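Local coordinates for protein bradyzoite pseudokinase 1 (Toxoplasma gondii, PDB 6M7Z) that is a probably inactive pseudokinase, apparently related to a divergent kinase without a glycine-rich loop that regulates the membrane ultrastructure of the parasitophorous vacuole, at residues 106-110 with 155-160; 150-154 with 237-241; 164-169 with 188-194. The contacts are given in a common frame with arbitrary orientation. Residues are numbered along the deposited sequence.

Contact 1 (106-110 with 155-160)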
ATOM      1  N   SER A 106      -6.896  -1.712   9.375  1.00 78.88           N
ATOM      2  CA  SER A 106      -7.282  -2.772   8.461  1.00 63.60           C
ATOM      3  C   SER A 106      -6.052  -3.646   8.287  1.00 63.50           C
ATOM      4  O   SER A 106      -5.000  -3.140   7.912  1.00 55.25           O
ATOM      5  CB  SER A 106      -7.751  -2.230   7.139  1.00 61.22           C
ATOM      6  OG  SER A 106      -8.808  -1.301   7.296  1.00 73.83           O
ATOM      7  N   PRO A 107      -6.130  -4.975   8.536  1.00 70.50           N
ATOM      8  CA  PRO A 107      -4.927  -5.808   8.586  1.00 63.02           C
ATOM      9  C   PRO A 107      -4.101  -5.884   7.288  1.00 53.22           C
ATOM     10  O   PRO A 107      -2.898  -6.105   7.355  1.00 54.22           O
ATOM     11  CB  PRO A 107      -5.470  -7.205   8.917  1.00 63.52           C
ATOM     12  CG  PRO A 107      -6.851  -6.960   9.507  1.00 65.73           C
ATOM     13  CD  PRO A 107      -7.367  -5.740   8.785  1.00 62.70           C
ATOM     14  N   LEU A 108      -4.745  -5.724   6.125  1.00 44.81           N
ATOM     15  CA  LEU A 108      -4.078  -5.909   4.831  1.00 39.72           C
ATOM     16  C   LEU A 108      -3.839  -4.572   4.105  1.00 35.85           C
ATOM     17  O   LEU A 108      -3.542  -4.591   2.918  1.00 33.53           O
ATOM     18  CB  LEU A 108      -4.942  -6.849   3.979  1.00 39.05           C
ATOM     19  CG  LEU A 108      -5.023  -8.295   4.481  1.00 43.34           C
ATOM     20  CD1 LEU A 108      -5.725  -9.176   3.453  1.00 44.76           C
ATOM     21  CD2 LEU A 108      -3.634  -8.868   4.786  1.00 42.55           C
ATOM     22  N   LEU A 109      -3.982  -3.431   4.795  1.00 37.41           N
ATOM     23  CA  LEU A 109      -3.681  -2.120   4.220  1.00 36.72           C
ATOM     24  C   LEU A 109      -2.471  -1.515   4.955  1.00 36.41           C
ATOM     25  O   LEU A 109      -2.342  -1.685   6.174  1.00 36.14           O
ATOM     26  CB  LEU A 109      -4.903  -1.204   4.335  1.00 37.50           C
ATOM     27  CG  LEU A 109      -6.192  -1.721   3.681  1.00 38.52           C
ATOM     28  CD1 LEU A 109      -7.304  -0.679   3.734  1.00 39.46           C
ATOM     29  CD2 LEU A 109      -5.983  -2.153   2.238  1.00 37.56           C
ATOM     30  N   LEU A 110      -1.594  -0.823   4.203  1.00 34.19           N
ATOM     31  CA  LEU A 110      -0.403  -0.192   4.758  1.00 33.65           C
ATOM     32  C   LEU A 110      -0.831   0.755   5.882  1.00 34.52           C
ATOM     33  O   LEU A 110      -1.578   1.698   5.645  1.00 35.82           O
ATOM     34  CB  LEU A 110       0.334   0.547   3.646  1.00 32.15           C
ATOM     35  CG  LEU A 110       1.625   1.286   4.041  1.00 32.80           C
ATOM     36  CD1 LEU A 110       2.696   0.287   4.462  1.00 32.98           C
ATOM     37  CD2 LEU A 110       2.138   2.142   2.876  1.00 32.39           C
ATOM     38  N   ALA A 155      -7.426 -10.452  -1.335  1.00 41.53           N
ATOM     39  CA  ALA A 155      -8.082 -10.165  -0.065  1.00 45.10           C
ATOM     40  C   ALA A 155      -7.880  -8.692   0.295  1.00 41.20           C
ATOM     41  O   ALA A 155      -8.788  -8.047   0.799  1.00 37.95           O
ATOM     42  CB  ALA A 155      -7.548 -11.063   1.028  1.00 47.60           C
ATOM     43  N   ALA A 156      -6.663  -8.193   0.052  1.00 40.23           N
ATOM     44  CA  ALA A 156      -6.298  -6.829   0.412  1.00 39.13           C
ATOM     45  C   ALA A 156      -7.168  -5.847  -0.387  1.00 39.37           C
ATOM     46  O   ALA A 156      -7.733  -4.895   0.181  1.00 37.33           O
ATOM     47  CB  ALA A 156      -4.833  -6.611   0.177  1.00 34.63           C
ATOM     48  N   LEU A 157      -7.306  -6.116  -1.688  1.00 37.32           N
ATOM     49  CA  LEU A 157      -8.115  -5.292  -2.574  1.00 36.99           C
ATOM     50  C   LEU A 157      -9.583  -5.307  -2.121  1.00 40.03           C
ATOM     51  O   LEU A 157     -10.236  -4.260  -2.062  1.00 35.40           O
ATOM     52  CB  LEU A 157      -7.998  -5.817  -4.010  1.00 34.87           C
ATOM     53  CG  LEU A 157      -8.732  -4.992  -5.067  1.00 35.82           C
ATOM     54  CD1 LEU A 157      -8.359  -3.529  -4.964  1.00 34.62           C
ATOM     55  CD2 LEU A 157      -8.427  -5.506  -6.456  1.00 36.37           C
ATOM     56  N   LYS A 158     -10.090  -6.502  -1.795  1.00 46.14           N
ATOM     57  CA  LYS A 158     -11.461  -6.675  -1.327  1.00 48.50           C
ATOM     58  C   LYS A 158     -11.708  -5.818  -0.081  1.00 41.72           C
ATOM     59  O   LYS A 158     -12.764  -5.181   0.022  1.00 41.88           O
ATOM     60  CB  LYS A 158     -11.766  -8.144  -1.020  1.00 55.99           C
ATOM     61  CG  LYS A 158     -13.257  -8.433  -0.890  1.00 63.06           C
ATOM     62  CD  LYS A 158     -13.606  -9.745  -0.237  1.00 66.34           C
ATOM     63  CE  LYS A 158     -15.033  -9.768   0.273  1.00 68.91           C
ATOM     64  NZ  LYS A 158     -15.160 -10.639   1.465  1.00 70.41           N
ATOM     65  N   SER A 159     -10.749  -5.811   0.850  1.00 38.14           N
ATOM     66  CA  SER A 159     -10.894  -5.047   2.078  1.00 40.21           C
ATOM     67  C   SER A 159     -11.027  -3.550   1.759  1.00 41.27           C
ATOM     68  O   SER A 159     -11.709  -2.838   2.476  1.00 43.49           O
ATOM     69  CB  SER A 159      -9.783  -5.342   3.080  1.00 41.23           C
ATOM     70  OG  SER A 159      -8.577  -4.644   2.790  1.00 40.34           O
ATOM     71  N   LEU A 160     -10.419  -3.086   0.661  1.00 43.29           N
ATOM     72  CA  LEU A 160     -10.537  -1.687   0.260  1.00 44.52           C
ATOM     73  C   LEU A 160     -11.906  -1.434  -0.388  1.00 46.52           C
ATOM     74  O   LEU A 160     -12.559  -0.429  -0.109  1.00 38.38           O
ATOM     75  CB  LEU A 160      -9.393  -1.326  -0.692  1.00 45.00           C
ATOM     76  CG  LEU A 160      -9.261   0.159  -1.031  1.00 46.23           C
ATOM     77  CD1 LEU A 160      -8.834   0.988   0.179  1.00 50.53           C
ATOM     78  CD2 LEU A 160      -8.266   0.343  -2.158  1.00 49.92           C
TER
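Apolar side chains make most of this join between the loop 106-110 and one side of helix 146-161. Leu108 CA lies 5.0 Å from Ala156 CA. The Leu108 side chain points at the helix: its CD1 sits 3.6 Å from Ala155 CB, and its CB 3.8 Å from Ala156 CB. The two alanines keep the helix surface flat enough for the backbone of the loop to approach, so that Leu108 O also rests 3.6 Å from Ala156 CB. Leu109 leaves its backbone sideways but extends along the next helical turn, placing CD1 4.2 Å from Leu160 CD1 and CD2 3.6 Å from Ser159 OG. This is the packing of the αC-β4 loop on helix αE found in protein kinase folds: 106-110 follows helix 88-101 and precedes strand 114-117. No hydrogen bond crosses between the two segments. Ser159 OG turns back to donate to Ala156 O at 2.8 Å, which lets the hydroxyl lie against the methyls of Leu109. In the loop, a type I turn from Ser106 to Leu109 is closed by Leu109 N to Ser106 O at 3.3 Å. Backbone hydrogen bonds of Leu108 and Leu110 with Leu185 tie the loop to strand 183-185, and Leu110 O accepts from the hydroxyl of Tyr98 on helix 88-101.

Contact 2 (150-154 with 237-241)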
ATOM      1  N   ALA A 150      -1.034 -14.485  -3.974  1.00 32.84           N
ATOM      2  CA  ALA A 150      -2.127 -14.077  -4.847  1.00 33.66           C
ATOM      3  C   ALA A 150      -3.408 -13.889  -4.031  1.00 33.43           C
ATOM      4  O   ALA A 150      -4.144 -12.945  -4.247  1.00 31.01           O
ATOM      5  CB  ALA A 150      -2.312 -15.092  -5.943  1.00 36.94           C
ATOM      6  N   ALA A 151      -3.644 -14.793  -3.076  1.00 34.83           N
ATOM      7  CA  ALA A 151      -4.847 -14.748  -2.245  1.00 37.43           C
ATOM      8  C   ALA A 151      -4.778 -13.524  -1.309  1.00 36.90           C
ATOM      9  O   ALA A 151      -5.776 -12.839  -1.116  1.00 33.71           O
ATOM     10  CB  ALA A 151      -4.997 -16.039  -1.477  1.00 38.70           C
ATOM     11  N   ASN A 152      -3.586 -13.281  -0.743  1.00 37.29           N
ATOM     12  CA  ASN A 152      -3.277 -12.116   0.113  1.00 38.08           C
ATOM     13  C   ASN A 152      -3.599 -10.822  -0.667  1.00 37.84           C
ATOM     14  O   ASN A 152      -4.228  -9.895  -0.142  1.00 34.99           O
ATOM     15  CB  ASN A 152      -1.831 -12.228   0.619  1.00 41.60           C
ATOM     16  CG  ASN A 152      -1.470 -11.305   1.774  1.00 41.99           C
ATOM     17  OD1 ASN A 152      -1.917 -10.159   1.836  1.00 45.07           O
ATOM     18  ND2 ASN A 152      -0.626 -11.781   2.685  1.00 39.76           N
ATOM     19  N   MET A 153      -3.226 -10.797  -1.956  1.00 34.33           N
ATOM     20  CA  MET A 153      -3.386  -9.619  -2.785  1.00 34.14           C
ATOM     21  C   MET A 153      -4.868  -9.359  -3.091  1.00 35.35           C
ATOM     22  O   MET A 153      -5.331  -8.206  -2.955  1.00 34.56           O
ATOM     23  CB  MET A 153      -2.588  -9.741  -4.087  1.00 35.90           C
ATOM     24  CG  MET A 153      -1.095  -9.464  -3.911  1.00 34.81           C
ATOM     25  SD  MET A 153      -0.034 -10.199  -5.181  1.00 34.20           S
ATOM     26  CE  MET A 153      -0.466  -9.179  -6.588  1.00 37.58           C
ATOM     27  N   VAL A 154      -5.605 -10.408  -3.481  1.00 36.32           N
ATOM     28  CA  VAL A 154      -7.057 -10.312  -3.745  1.00 41.18           C
ATOM     29  C   VAL A 154      -7.781  -9.852  -2.472  1.00 39.40           C
ATOM     30  O   VAL A 154      -8.655  -9.001  -2.524  1.00 37.39           O
ATOM     31  CB  VAL A 154      -7.652 -11.646  -4.244  1.00 48.80           C
ATOM     32  CG1 VAL A 154      -9.157 -11.568  -4.420  1.00 56.48           C
ATOM     33  CG2 VAL A 154      -7.040 -12.122  -5.537  1.00 53.31           C
ATOM     34  N   LEU A 237      -5.152  -5.722 -11.238  1.00 25.33           N
ATOM     35  CA  LEU A 237      -4.634  -6.770 -10.382  1.00 25.55           C
ATOM     36  C   LEU A 237      -4.269  -7.984 -11.250  1.00 25.94           C
ATOM     37  O   LEU A 237      -3.306  -8.712 -10.961  1.00 25.56           O
ATOM     38  CB  LEU A 237      -5.669  -7.133  -9.321  1.00 26.21           C
ATOM     39  CG  LEU A 237      -5.223  -8.233  -8.361  1.00 27.44           C
ATOM     40  CD1 LEU A 237      -4.026  -7.774  -7.542  1.00 27.17           C
ATOM     41  CD2 LEU A 237      -6.358  -8.645  -7.450  1.00 28.55           C
ATOM     42  N   GLY A 238      -5.050  -8.203 -12.313  1.00 26.18           N
ATOM     43  CA  GLY A 238      -4.760  -9.216 -13.312  1.00 27.10           C
ATOM     44  C   GLY A 238      -3.407  -8.988 -13.959  1.00 26.63           C
ATOM     45  O   GLY A 238      -2.603  -9.918 -14.053  1.00 27.70           O
ATOM     46  N   VAL A 239      -3.146  -7.737 -14.357  1.00 25.47           N
ATOM     47  CA  VAL A 239      -1.872  -7.354 -14.948  1.00 25.19           C
ATOM     48  C   VAL A 239      -0.745  -7.608 -13.943  1.00 24.56           C
ATOM     49  O   VAL A 239       0.334  -8.043 -14.323  1.00 24.33           O
ATOM     50  CB  VAL A 239      -1.890  -5.890 -15.442  1.00 24.98           C
ATOM     51  CG1 VAL A 239      -0.493  -5.367 -15.761  1.00 24.71           C
ATOM     52  CG2 VAL A 239      -2.816  -5.725 -16.623  1.00 25.22           C
ATOM     53  N   ALA A 240      -0.999  -7.336 -12.664  1.00 24.48           N
ATOM     54  CA  ALA A 240       0.009  -7.568 -11.633  1.00 24.73           C
ATOM     55  C   ALA A 240       0.305  -9.071 -11.497  1.00 25.07           C
ATOM     56  O   ALA A 240       1.448  -9.468 -11.271  1.00 25.45           O
ATOM     57  CB  ALA A 240      -0.435  -6.946 -10.328  1.00 24.55           C
ATOM     58  N   PHE A 241      -0.730  -9.898 -11.616  1.00 26.12           N
ATOM     59  CA  PHE A 241      -0.572 -11.345 -11.547  1.00 27.58           C
ATOM     60  C   PHE A 241       0.236 -11.844 -12.744  1.00 27.81           C
ATOM     61  O   PHE A 241       1.119 -12.700 -12.593  1.00 27.73           O
ATOM     62  CB  PHE A 241      -1.927 -12.048 -11.474  1.00 28.85           C
ATOM     63  CG  PHE A 241      -2.621 -11.970 -10.136  1.00 29.92           C
ATOM     64  CD1 PHE A 241      -1.939 -11.667  -8.978  1.00 29.48           C
ATOM     65  CD2 PHE A 241      -3.978 -12.247 -10.043  1.00 32.42           C
ATOM     66  CE1 PHE A 241      -2.607 -11.557  -7.777  1.00 31.11           C
ATOM     67  CE2 PHE A 241      -4.642 -12.165  -8.829  1.00 31.75           C
ATOM     68  CZ  PHE A 241      -3.948 -11.827  -7.701  1.00 32.50           C
TER
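A Met-aromatic contact in which the sulfur lies beside the ring rather than over it marks this helix pair: Met153 SD is 5.2 Å from the centroid of the Phe241 ring and 86° off its normal, so it meets the ring edge. The methyl beyond the sulfur comes closer still, Met153 CE lying just 3.4 Å from Phe241 CE1. With chi3 near +60°, the chain of Met153 folds so that this same methyl also reaches Leu237 CD1 at 3.9 Å and Ala240 CB at 4.4 Å, touching three residues on the facing helix. Val154 carries the contact along the other flank, its CG2 4.0 Å from Leu237 CD2 and 3.8 Å from Phe241 CZ, near the plane of the ring. Segments 150-154 and 237-241 belong to helices 146-161 and 230-248, which by their order correspond to αE and αF of the protein kinase C-lobe, where αF runs through the middle of the helical bundle. The two segments run nearly antiparallel, at 163°, with their axes 11.5 Å apart at closest approach. That wide spacing is bridged by long side chains instead of close backbone contact. Phe241 reaches across to the small Ala150, where CE1 is 4.0 Å from Ala150 CB and CZ is 3.6 Å from Ala150 O, a carbonyl already taken by Val154 N at 3.0 Å. No hydrogen bond links the segments. Helix 263-276 adds Leu269, Ser273 and Met276 around Phe241, while Ile287, Ile290 and Met291 of helix 287-291 pack on Val154.

Contact 3 (164-169 with 188-194)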
ATOM      1  N   GLY A 164     -15.807   1.052   0.355  1.00 45.41           N
ATOM      2  CA  GLY A 164     -16.373   1.888  -0.698  1.00 45.00           C
ATOM      3  C   GLY A 164     -15.316   2.626  -1.518  1.00 44.84           C
ATOM      4  O   GLY A 164     -15.607   3.686  -2.097  1.00 49.48           O
ATOM      5  N   LEU A 165     -14.091   2.085  -1.593  1.00 41.93           N
ATOM      6  CA  LEU A 165     -12.980   2.751  -2.288  1.00 41.59           C
ATOM      7  C   LEU A 165     -12.432   1.838  -3.393  1.00 37.92           C
ATOM      8  O   LEU A 165     -12.177   0.645  -3.164  1.00 37.48           O
ATOM      9  CB  LEU A 165     -11.873   3.090  -1.282  1.00 45.84           C
ATOM     10  CG  LEU A 165     -12.215   4.171  -0.255  1.00 48.71           C
ATOM     11  CD1 LEU A 165     -11.143   4.256   0.819  1.00 50.30           C
ATOM     12  CD2 LEU A 165     -12.399   5.525  -0.924  1.00 50.77           C
ATOM     13  N   LEU A 166     -12.215   2.421  -4.581  1.00 34.79           N
ATOM     14  CA  LEU A 166     -11.344   1.856  -5.604  1.00 32.68           C
ATOM     15  C   LEU A 166      -9.907   2.287  -5.320  1.00 29.60           C
ATOM     16  O   LEU A 166      -9.677   3.396  -4.774  1.00 28.65           O
ATOM     17  CB  LEU A 166     -11.753   2.392  -6.971  1.00 35.88           C
ATOM     18  CG  LEU A 166     -13.120   1.925  -7.462  1.00 39.85           C
ATOM     19  CD1 LEU A 166     -13.477   2.542  -8.794  1.00 41.64           C
ATOM     20  CD2 LEU A 166     -13.191   0.412  -7.553  1.00 40.24           C
ATOM     21  N   HIS A 167      -8.944   1.438  -5.735  1.00 27.33           N
ATOM     22  CA  HIS A 167      -7.526   1.770  -5.621  1.00 25.58           C
ATOM     23  C   HIS A 167      -7.100   2.682  -6.776  1.00 24.67           C
ATOM     24  O   HIS A 167      -6.527   3.755  -6.550  1.00 24.11           O
ATOM     25  CB  HIS A 167      -6.671   0.507  -5.553  1.00 24.77           C
ATOM     26  CG  HIS A 167      -5.234   0.797  -5.258  1.00 22.22           C
ATOM     27  ND1 HIS A 167      -4.385   1.306  -6.209  1.00 21.98           N
ATOM     28  CD2 HIS A 167      -4.501   0.669  -4.125  1.00 22.28           C
ATOM     29  CE1 HIS A 167      -3.184   1.448  -5.683  1.00 21.94           C
ATOM     30  NE2 HIS A 167      -3.236   1.099  -4.403  1.00 22.11           N
ATOM     31  N   ARG A 168      -7.333   2.191  -7.997  1.00 24.67           N
ATOM     32  CA  ARG A 168      -7.169   2.911  -9.285  1.00 24.59           C
ATOM     33  C   ARG A 168      -5.734   2.869  -9.828  1.00 24.01           C
ATOM     34  O   ARG A 168      -5.572   3.269 -10.947  1.00 24.78           O
ATOM     35  CB  ARG A 168      -7.674   4.357  -9.211  1.00 24.54           C
ATOM     36  CG  ARG A 168      -9.149   4.476  -8.833  1.00 25.15           C
ATOM     37  CD  ARG A 168      -9.757   5.824  -9.197  1.00 25.36           C
ATOM     38  NE  ARG A 168      -9.092   6.913  -8.476  1.00 24.91           N
ATOM     39  CZ  ARG A 168      -8.835   8.123  -8.979  1.00 24.71           C
ATOM     40  NH1 ARG A 168      -9.438   8.525 -10.096  1.00 24.87           N
ATOM     41  NH2 ARG A 168      -7.934   8.886  -8.384  1.00 23.32           N
ATOM     42  N   SER A 169      -4.723   2.363  -9.103  1.00 24.20           N
ATOM     43  CA  SER A 169      -3.348   2.305  -9.648  1.00 24.39           C
ATOM     44  C   SER A 169      -2.593   1.042  -9.188  1.00 25.05           C
ATOM     45  O   SER A 169      -1.405   1.092  -8.895  1.00 24.55           O
ATOM     46  CB  SER A 169      -2.597   3.571  -9.293  1.00 24.29           C
ATOM     47  OG  SER A 169      -2.420   3.725  -7.884  1.00 24.14           O
ATOM     48  N   LEU A 188      -2.172   4.336  -1.468  1.00 27.85           N
ATOM     49  CA  LEU A 188      -3.587   4.665  -1.317  1.00 28.34           C
ATOM     50  C   LEU A 188      -3.900   6.126  -1.653  1.00 28.48           C
ATOM     51  O   LEU A 188      -5.069   6.519  -1.608  1.00 28.06           O
ATOM     52  CB  LEU A 188      -4.007   4.337   0.119  1.00 30.03           C
ATOM     53  CG  LEU A 188      -3.911   2.862   0.503  1.00 30.52           C
ATOM     54  CD1 LEU A 188      -4.456   2.673   1.925  1.00 32.57           C
ATOM     55  CD2 LEU A 188      -4.668   1.991  -0.492  1.00 29.71           C
ATOM     56  N   ASP A 189      -2.888   6.924  -2.023  1.00 29.99           N
ATOM     57  CA  ASP A 189      -3.108   8.316  -2.452  1.00 29.50           C
ATOM     58  C   ASP A 189      -3.992   8.381  -3.707  1.00 27.65           C
ATOM     59  O   ASP A 189      -4.578   9.419  -3.966  1.00 30.03           O
ATOM     60  CB  ASP A 189      -1.784   9.062  -2.696  1.00 31.87           C
ATOM     61  CG  ASP A 189      -0.837   8.370  -3.661  1.00 34.62           C
ATOM     62  OD1 ASP A 189      -0.397   7.219  -3.353  1.00 37.36           O
ATOM     63  OD2 ASP A 189      -0.546   8.960  -4.713  1.00 42.96           O
ATOM     64  N   THR A 190      -4.082   7.312  -4.503  1.00 26.31           N
ATOM     65  CA  THR A 190      -4.913   7.320  -5.738  1.00 25.84           C
ATOM     66  C   THR A 190      -6.335   6.813  -5.475  1.00 25.43           C
ATOM     67  O   THR A 190      -7.152   6.828  -6.401  1.00 25.34           O
ATOM     68  CB  THR A 190      -4.295   6.502  -6.877  1.00 25.34           C
ATOM     69  OG1 THR A 190      -4.234   5.129  -6.469  1.00 25.50           O
ATOM     70  CG2 THR A 190      -2.913   7.003  -7.253  1.00 25.52           C
ATOM     71  N   ALA A 191      -6.618   6.357  -4.254  1.00 25.58           N
ATOM     72  CA  ALA A 191      -7.911   5.741  -3.947  1.00 27.24           C
ATOM     73  C   ALA A 191      -9.032   6.781  -4.036  1.00 29.09           C
ATOM     74  O   ALA A 191      -8.807   7.980  -3.825  1.00 29.04           O
ATOM     75  CB  ALA A 191      -7.879   5.113  -2.580  1.00 27.76           C
ATOM     76  N   ALA A 192     -10.232   6.314  -4.378  1.00 32.34           N
ATOM     77  CA  ALA A 192     -11.393   7.209  -4.605  1.00 35.06           C
ATOM     78  C   ALA A 192     -12.677   6.397  -4.457  1.00 37.30           C
ATOM     79  O   ALA A 192     -12.660   5.180  -4.607  1.00 36.27           O
ATOM     80  CB  ALA A 192     -11.324   7.851  -5.979  1.00 35.03           C
ATOM     81  N   PRO A 193     -13.827   7.036  -4.167  1.00 39.76           N
ATOM     82  CA  PRO A 193     -15.069   6.303  -3.941  1.00 42.27           C
ATOM     83  C   PRO A 193     -15.569   5.565  -5.196  1.00 41.84           C
ATOM     84  O   PRO A 193     -15.419   6.069  -6.293  1.00 40.42           O
ATOM     85  CB  PRO A 193     -16.089   7.388  -3.548  1.00 44.49           C
ATOM     86  CG  PRO A 193     -15.264   8.613  -3.212  1.00 42.33           C
ATOM     87  CD  PRO A 193     -14.008   8.487  -4.041  1.00 43.40           C
ATOM     88  N   ILE A 194     -16.167   4.391  -4.989  1.00 42.61           N
ATOM     89  CA  ILE A 194     -16.969   3.692  -5.976  1.00 46.51           C
ATOM     90  C   ILE A 194     -18.242   4.512  -6.175  1.00 49.02           C
ATOM     91  O   ILE A 194     -18.539   4.853  -7.286  1.00 56.22           O
ATOM     92  CB  ILE A 194     -17.341   2.262  -5.527  1.00 48.13           C
ATOM     93  CG1 ILE A 194     -16.135   1.417  -5.080  1.00 47.07           C
ATOM     94  CG2 ILE A 194     -18.167   1.566  -6.604  1.00 46.94           C
ATOM     95  CD1 ILE A 194     -16.528   0.219  -4.238  1.00 47.42           C
TER
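Two short antiparallel strands, 165-166 and 192-193, pair through a small set of backbone bonds. Leu166 and Ala192 form the hydrogen-bonded pair, with Leu166 N to Ala192 O at 2.8 Å and Ala192 N to Leu166 O at 3.0 Å. Their side chains share one face. Ile194 N adds a bond to Gly164 O at 3.0 Å; Gly164, at positive phi, ends the preceding helix in a Schellman motif. Beyond the strands, side chains take over. Thr190 OG1 donates to His167 O at 2.7 Å and lies 2.7 Å from Ser169 OG. Thr190 O accepts twice from one guanidinium, from Arg168 NE at 2.8 Å and Arg168 NH2 at 3.0 Å, while Ala192 CB covers a face of that group. This is the β6-β9 pairing that in protein kinases joins the catalytic loop to the start of the activation segment. His167-Arg168-Ser169 occupies the place of the His-Arg-Asp motif, and serine at the position of the catalytic aspartate is consistent with a pseudokinase. The His167 ring is held at both nitrogens: ND1 accepts from Ser169 N at 3.1 Å, and NE2 bonds to Gly186 O. Asp233 of helix 230-248 takes the amides of His167 and Arg168, as the conserved αF aspartate does in kinases. Asp189 forms a salt bridge with Arg81, and Ala191 O bonds to Tyr93.

Overall arrangement
Contacts 1 and 2 are buried and use successive parts of helix 146-161, with different sides turned to the αC-β4 loop and to helix 230-248. Their centres are 12 Å apart, and they meet where Leu157 packs on Leu237. Both rely on apolar side chains, with no hydrogen bonds between their segments. Contact 3, only partly buried, is the hydrogen-bonded one, as suits extended chain and loop near the active-site position of a kinase. It adjoins contact 1 through Leu160, which packs on His167 and Leu188, but stays about 8 Å from contact 2 at the nearest atoms. Helix 230-248 nevertheless serves both: Asp233 binds the 164-169 backbone, and 237-241 packs against 150-154.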